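Local structure of Mypaa.01249.c (Mycobacterium paratuberculosis, 3RD5) at residues E109-T114 / L163-S168; M97-A102 / R157-W162. The protein is structurally a short-chain dehydrogenase/reductase, probably with NAD(P)-dependent oxidoreductase activity, though its substrate and physiological role have not been established. All blocks are in the same frame, centred on the assembly; numbering follows the deposited sequence.

Contact 1. Residues E109-T114 / L163-S168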
loop_
_atom_site.group_PDB
_atom_site.type_symbol
_atom_site.label_atom_id
_atom_site.label_comp_id
_atom_site.label_asym_id
_atom_site.label_seq_id
_atom_site.Cartn_x
_atom_site.Cartn_y
_atom_site.Cartn_z
ATOM N N GLU A 109 3.615 8.367 -15.103
ATOM C CA GLU A 109 2.149 8.471 -15.165
ATOM C C GLU A 109 1.645 8.464 -13.715
ATOM O O GLU A 109 2.169 7.731 -12.860
ATOM C CB GLU A 109 1.557 7.352 -16.024
ATOM C CG GLU A 109 0.048 7.348 -16.157
ATOM C CD GLU A 109 -0.682 6.692 -14.969
ATOM O OE1 GLU A 109 -0.170 5.655 -14.487
ATOM O OE2 GLU A 109 -1.738 7.214 -14.519
ATOM N N SER A 110 0.658 9.294 -13.411
ATOM C CA SER A 110 0.394 9.559 -11.988
ATOM C C SER A 110 -0.105 8.369 -11.173
ATOM O O SER A 110 0.225 8.260 -9.994
ATOM C CB SER A 110 -0.496 10.798 -11.787
ATOM O OG SER A 110 -1.848 10.553 -12.156
ATOM N N GLN A 111 -0.876 7.480 -11.778
ATOM C CA GLN A 111 -1.402 6.342 -11.018
ATOM C C GLN A 111 -0.285 5.340 -10.742
ATOM O O GLN A 111 -0.109 4.910 -9.601
ATOM C CB GLN A 111 -2.626 5.719 -11.686
ATOM C CG GLN A 111 -3.757 6.716 -11.848
ATOM C CD GLN A 111 -5.047 6.081 -12.280
ATOM O OE1 GLN A 111 -5.677 5.325 -11.513
ATOM N NE2 GLN A 111 -5.478 6.382 -13.509
ATOM N N ILE A 112 0.437 4.894 -11.760
ATOM C CA ILE A 112 1.563 3.978 -11.490
ATOM C C ILE A 112 2.592 4.673 -10.604
ATOM O O ILE A 112 3.200 4.032 -9.723
ATOM C CB ILE A 112 2.162 3.398 -12.787
ATOM C CG1 ILE A 112 3.075 2.218 -12.522
ATOM C CG2 ILE A 112 2.939 4.452 -13.592
ATOM C CD1 ILE A 112 2.350 0.932 -12.088
ATOM N N GLY A 113 2.793 5.968 -10.809
ATOM C CA GLY A 113 3.800 6.713 -10.050
ATOM C C GLY A 113 3.463 6.829 -8.573
ATOM O O GLY A 113 4.350 6.693 -7.710
ATOM N N THR A 114 2.228 7.130 -8.266
ATOM C CA THR A 114 1.771 7.306 -6.884
ATOM C C THR A 114 1.586 5.951 -6.207
ATOM O O THR A 114 2.109 5.682 -5.123
ATOM C CB THR A 114 0.419 8.046 -6.830
ATOM O OG1 THR A 114 0.541 9.327 -7.474
ATOM C CG2 THR A 114 -0.065 8.240 -5.372
ATOM N N LEU A 163 -7.877 1.501 -16.863
ATOM C CA LEU A 163 -6.811 0.519 -17.086
ATOM C C LEU A 163 -5.454 0.981 -16.509
ATOM O O LEU A 163 -4.618 0.157 -16.132
ATOM C CB LEU A 163 -6.709 0.037 -18.549
ATOM C CG LEU A 163 -7.850 -0.851 -19.030
ATOM C CD1 LEU A 163 -7.735 -1.052 -20.573
ATOM C CD2 LEU A 163 -7.859 -2.206 -18.310
ATOM N N ALA A 164 -5.248 2.287 -16.407
ATOM C CA ALA A 164 -4.066 2.813 -15.704
ATOM C C ALA A 164 -4.157 2.533 -14.199
ATOM O O ALA A 164 -3.155 2.147 -13.565
ATOM C CB ALA A 164 -3.859 4.322 -16.008
ATOM N N TYR A 165 -5.349 2.692 -13.616
ATOM C CA TYR A 165 -5.597 2.218 -12.242
ATOM C C TYR A 165 -5.261 0.727 -12.122
ATOM O O TYR A 165 -4.509 0.303 -11.240
ATOM C CB TYR A 165 -7.029 2.493 -11.797
ATOM C CG TYR A 165 -7.251 2.250 -10.309
ATOM C CD1 TYR A 165 -6.486 2.911 -9.341
ATOM C CD2 TYR A 165 -8.171 1.323 -9.875
ATOM C CE1 TYR A 165 -6.675 2.678 -7.994
ATOM C CE2 TYR A 165 -8.365 1.086 -8.547
ATOM C CZ TYR A 165 -7.626 1.773 -7.608
ATOM O OH TYR A 165 -7.819 1.477 -6.250
ATOM N N SER A 166 -5.827 -0.067 -13.003
ATOM C CA SER A 166 -5.651 -1.510 -12.962
ATOM C C SER A 166 -4.199 -1.921 -13.085
ATOM O O SER A 166 -3.728 -2.846 -12.382
ATOM C CB SER A 166 -6.472 -2.183 -14.056
ATOM O OG SER A 166 -7.876 -1.999 -13.871
ATOM N N GLN A 167 -3.416 -1.246 -13.951
ATOM C CA GLN A 167 -2.002 -1.573 -14.052
ATOM C C GLN A 167 -1.329 -1.369 -12.697
ATOM O O GLN A 167 -0.504 -2.183 -12.269
ATOM C CB GLN A 167 -1.271 -0.741 -15.145
ATOM C CG GLN A 167 0.172 -1.184 -15.336
ATOM C CD GLN A 167 0.996 -0.333 -16.309
ATOM O OE1 GLN A 167 1.632 -0.894 -17.222
ATOM N NE2 GLN A 167 1.123 0.963 -16.033
ATOM N N SER A 168 -1.653 -0.254 -12.044
ATOM C CA SER A 168 -1.037 0.065 -10.757
ATOM C C SER A 168 -1.410 -0.913 -9.645
ATOM O O SER A 168 -0.587 -1.239 -8.795
ATOM C CB SER A 168 -1.327 1.527 -10.348
ATOM O OG SER A 168 -2.615 1.721 -9.806
HETATM O O HOH W 1 -0.750 2.891 -14.723
#
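Q111 reaches across to the first turns of helix 161-185 and sets its amide against A164 and Y165. CG lies anti to the carbonyl carbon (chi1 -59°) and the chain is extended beyond it; the Q111 side chain crosses that of Y165 at about a right angle. OE1 comes 3.2 Å from Y165 CB and lies at the ring edge, the amide and ring planes being only 22° apart; NE2 rests on the methyl of A164, 3.6 Å from CB. OE1 accepts from A98 N, while NE2 donates to Y159 OH and P161 O, which fixes the flip of this buried amide. The axes of segments 110-114 and 163-168 approach to 8.3 Å, packing side by side as on one face of the Rossmann-type sheet of short-chain dehydrogenases; Y165 opens the YxxxK sequence motif of that family. I112 lays CD1 3.7 Å from S168 CA. S168 CB is equally close to Q111 O, and its OG turns back to Y165 O, 2.8 Å away, and also bonds N115. At the start of helix 110-126, E109 is the N-cap: its OE1 takes I112 N at 2.9 Å in an almost straight bond (178°), and OE2 takes Q111 N. A water extends this cap across the interface, donating to E109 OE1 and A164 O and accepting from Q167 NE2, whose amide also bonds N148 N through OE1.

Contact 2. Residues M97-A102 / R157-W162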
loop_
_atom_site.group_PDB
_atom_site.type_symbol
_atom_site.label_atom_id
_atom_site.label_comp_id
_atom_site.label_asym_id
_atom_site.label_seq_id
_atom_site.Cartn_x
_atom_site.Cartn_y
_atom_site.Cartn_z
ATOM N N MET A 97 -7.165 7.128 -8.082
ATOM C CA MET A 97 -7.985 6.179 -8.811
ATOM C C MET A 97 -8.729 6.798 -10.002
ATOM O O MET A 97 -9.617 7.644 -9.822
ATOM C CB MET A 97 -9.021 5.482 -7.867
ATOM C CG MET A 97 -9.842 4.423 -8.550
ATOM S SD MET A 97 -10.914 3.477 -7.406
ATOM C CE MET A 97 -12.179 4.701 -7.008
ATOM N N ALA A 98 -8.403 6.302 -11.194
ATOM C CA ALA A 98 -9.149 6.618 -12.433
ATOM C C ALA A 98 -9.244 8.108 -12.709
ATOM O O ALA A 98 -10.276 8.661 -13.040
ATOM C CB ALA A 98 -10.515 5.954 -12.397
ATOM N N VAL A 99 -8.105 8.761 -12.580
ATOM C CA VAL A 99 -7.906 10.198 -12.816
ATOM C C VAL A 99 -7.442 10.436 -14.274
ATOM O O VAL A 99 -7.039 9.491 -14.962
ATOM C CB VAL A 99 -6.870 10.773 -11.838
ATOM C CG1 VAL A 99 -7.413 10.706 -10.380
ATOM C CG2 VAL A 99 -5.526 10.081 -11.950
ATOM N N PRO A 100 -7.522 11.682 -14.767
ATOM C CA PRO A 100 -6.955 12.008 -16.076
ATOM C C PRO A 100 -5.469 11.774 -16.174
ATOM O O PRO A 100 -4.765 11.646 -15.160
ATOM C CB PRO A 100 -7.313 13.486 -16.270
ATOM C CG PRO A 100 -8.497 13.699 -15.347
ATOM C CD PRO A 100 -8.199 12.834 -14.167
ATOM N N TYR A 101 -4.986 11.705 -17.401
ATOM C CA TYR A 101 -3.553 11.566 -17.661
ATOM C C TYR A 101 -2.790 12.758 -17.097
ATOM O O TYR A 101 -3.134 13.898 -17.363
ATOM C CB TYR A 101 -3.306 11.477 -19.182
ATOM C CG TYR A 101 -1.862 11.464 -19.591
ATOM C CD1 TYR A 101 -1.228 12.634 -20.001
ATOM C CD2 TYR A 101 -1.139 10.281 -19.588
ATOM C CE1 TYR A 101 0.119 12.645 -20.353
ATOM C CE2 TYR A 101 0.214 10.261 -19.975
ATOM C CZ TYR A 101 0.824 11.447 -20.368
ATOM O OH TYR A 101 2.168 11.483 -20.748
ATOM N N ALA A 102 -1.743 12.461 -16.339
ATOM C CA ALA A 102 -0.863 13.444 -15.729
ATOM C C ALA A 102 0.432 12.792 -15.343
ATOM O O ALA A 102 0.482 11.583 -15.138
ATOM C CB ALA A 102 -1.539 14.088 -14.492
ATOM N N ARG A 157 0.970 5.275 -25.936
ATOM C CA ARG A 157 -0.239 4.493 -26.082
ATOM C C ARG A 157 -1.401 5.277 -25.432
ATOM O O ARG A 157 -1.222 5.857 -24.377
ATOM C CB ARG A 157 -0.094 3.088 -25.426
ATOM C CG ARG A 157 0.195 3.080 -23.942
ATOM C CD ARG A 157 0.756 1.730 -23.488
ATOM N NE ARG A 157 1.136 1.665 -22.076
ATOM C CZ ARG A 157 0.433 1.046 -21.116
ATOM N NH1 ARG A 157 -0.722 0.452 -21.383
ATOM N NH2 ARG A 157 0.932 1.007 -19.897
ATOM N N ARG A 158 -2.554 5.289 -26.078
ATOM C CA ARG A 158 -3.727 6.027 -25.610
ATOM C C ARG A 158 -4.014 5.668 -24.153
ATOM O O ARG A 158 -4.042 4.471 -23.760
ATOM C CB ARG A 158 -4.949 5.699 -26.465
ATOM C CG ARG A 158 -6.274 6.241 -25.916
ATOM C CD ARG A 158 -7.462 5.713 -26.774
ATOM N NE ARG A 158 -7.463 6.342 -28.047
ATOM C CZ ARG A 158 -7.679 5.759 -29.237
ATOM N NH1 ARG A 158 -7.791 4.432 -29.379
ATOM N NH2 ARG A 158 -7.710 6.512 -30.290
ATOM N N TYR A 159 -4.274 6.689 -23.344
ATOM C CA TYR A 159 -4.565 6.499 -21.939
ATOM C C TYR A 159 -5.980 5.983 -21.700
ATOM O O TYR A 159 -6.931 6.389 -22.365
ATOM C CB TYR A 159 -4.414 7.837 -21.238
ATOM C CG TYR A 159 -4.505 7.847 -19.717
ATOM C CD1 TYR A 159 -3.474 7.315 -18.925
ATOM C CD2 TYR A 159 -5.581 8.463 -19.081
ATOM C CE1 TYR A 159 -3.552 7.437 -17.538
ATOM C CE2 TYR A 159 -5.650 8.580 -17.721
ATOM C CZ TYR A 159 -4.658 8.048 -16.974
ATOM O OH TYR A 159 -4.779 8.245 -15.570
ATOM N N SER A 160 -6.127 5.139 -20.670
ATOM C CA SER A 160 -7.391 4.710 -20.096
ATOM C C SER A 160 -7.330 4.989 -18.593
ATOM O O SER A 160 -6.502 4.348 -17.895
ATOM C CB SER A 160 -7.582 3.230 -20.340
ATOM O OG SER A 160 -8.639 2.734 -19.477
ATOM N N PRO A 161 -8.169 5.890 -18.050
ATOM C CA PRO A 161 -8.136 6.120 -16.607
ATOM C C PRO A 161 -8.252 4.816 -15.779
ATOM O O PRO A 161 -7.513 4.625 -14.808
ATOM C CB PRO A 161 -9.289 7.078 -16.355
ATOM C CG PRO A 161 -9.366 7.854 -17.657
ATOM C CD PRO A 161 -9.062 6.866 -18.731
ATOM N N TRP A 162 -9.195 3.956 -16.133
ATOM C CA TRP A 162 -9.406 2.724 -15.362
ATOM C C TRP A 162 -8.333 1.700 -15.626
ATOM O O TRP A 162 -7.884 1.029 -14.663
ATOM C CB TRP A 162 -10.826 2.143 -15.567
ATOM C CG TRP A 162 -11.833 2.881 -14.762
ATOM C CD1 TRP A 162 -12.730 3.835 -15.200
ATOM C CD2 TRP A 162 -11.971 2.821 -13.346
ATOM N NE1 TRP A 162 -13.428 4.319 -14.130
ATOM C CE2 TRP A 162 -12.992 3.705 -12.982
ATOM C CE3 TRP A 162 -11.344 2.052 -12.349
ATOM C CZ2 TRP A 162 -13.380 3.876 -11.625
ATOM C CZ3 TRP A 162 -11.746 2.221 -11.010
ATOM C CH2 TRP A 162 -12.767 3.126 -10.690
#
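The methyl of A98 sits over the face of W162, with CB 3.5 Å from the centroid of the six-membered ring and 18° off its normal, a CH-pi contact; its nearest ring atom is CE2, 3.4 Å from CB. This joins the loop after strand 87-92 of the Rossmann fold, just beyond the family's NNAG sequence, to the start of helix 161-185, the two touching runs being nearly antiparallel. M97 adds to the patch beside the six-membered ring: CG and SD meet CZ3 and CH2, SD lying 3.8 Å from CH2 in an oblique Met-aromatic contact. Close by, A98 CA points its hydrogen at P161 O in a CA-H...O contact of 3.5 Å, while P161 CB packs 3.6 Å from V99 O.

Farther out, one face of the Y159 ring is covered by Y101, whose CA lies over the rim, while V99 O sits at the ring edge, in plane. Y101 CB stands 3.8 Å from the ring centroid in a second CH-pi contact. The Y101 ring then turns its edge to that same ring: the planes are 76° apart and the centroids 5.6 Å, a T-shaped pair, with Y101 CD2 meeting Y159 CD1. The phenol end supplies the polar edge of the contact. Y159 OH donates to V99 O at 2.7 Å, the oxygen of the phenol standing 40° out of the V99 carbonyl plane.

How the contacts relate
Contacts 1 and 2 lie side by side, their centres about 8 Å apart, and share helix 161-185, whose first two residues, 161-162, belong to contact 2 and the following 163-168 to contact 1. Their segments alternate along the chain; loop 97-102 and the start of helix 110-126 both pack against the beginning of helix 161-185. Q111 is common to both, with OE1 2.9 Å from A98 N and NE2 2.9 Å from Y159 OH. E109 OE2 also lies 3.4 Å from Y159 OH, at best a weak bond. With Y165, at the family's usual active-site tyrosine position, in contact 1, the pair probably borders the catalytic region, as in relatives.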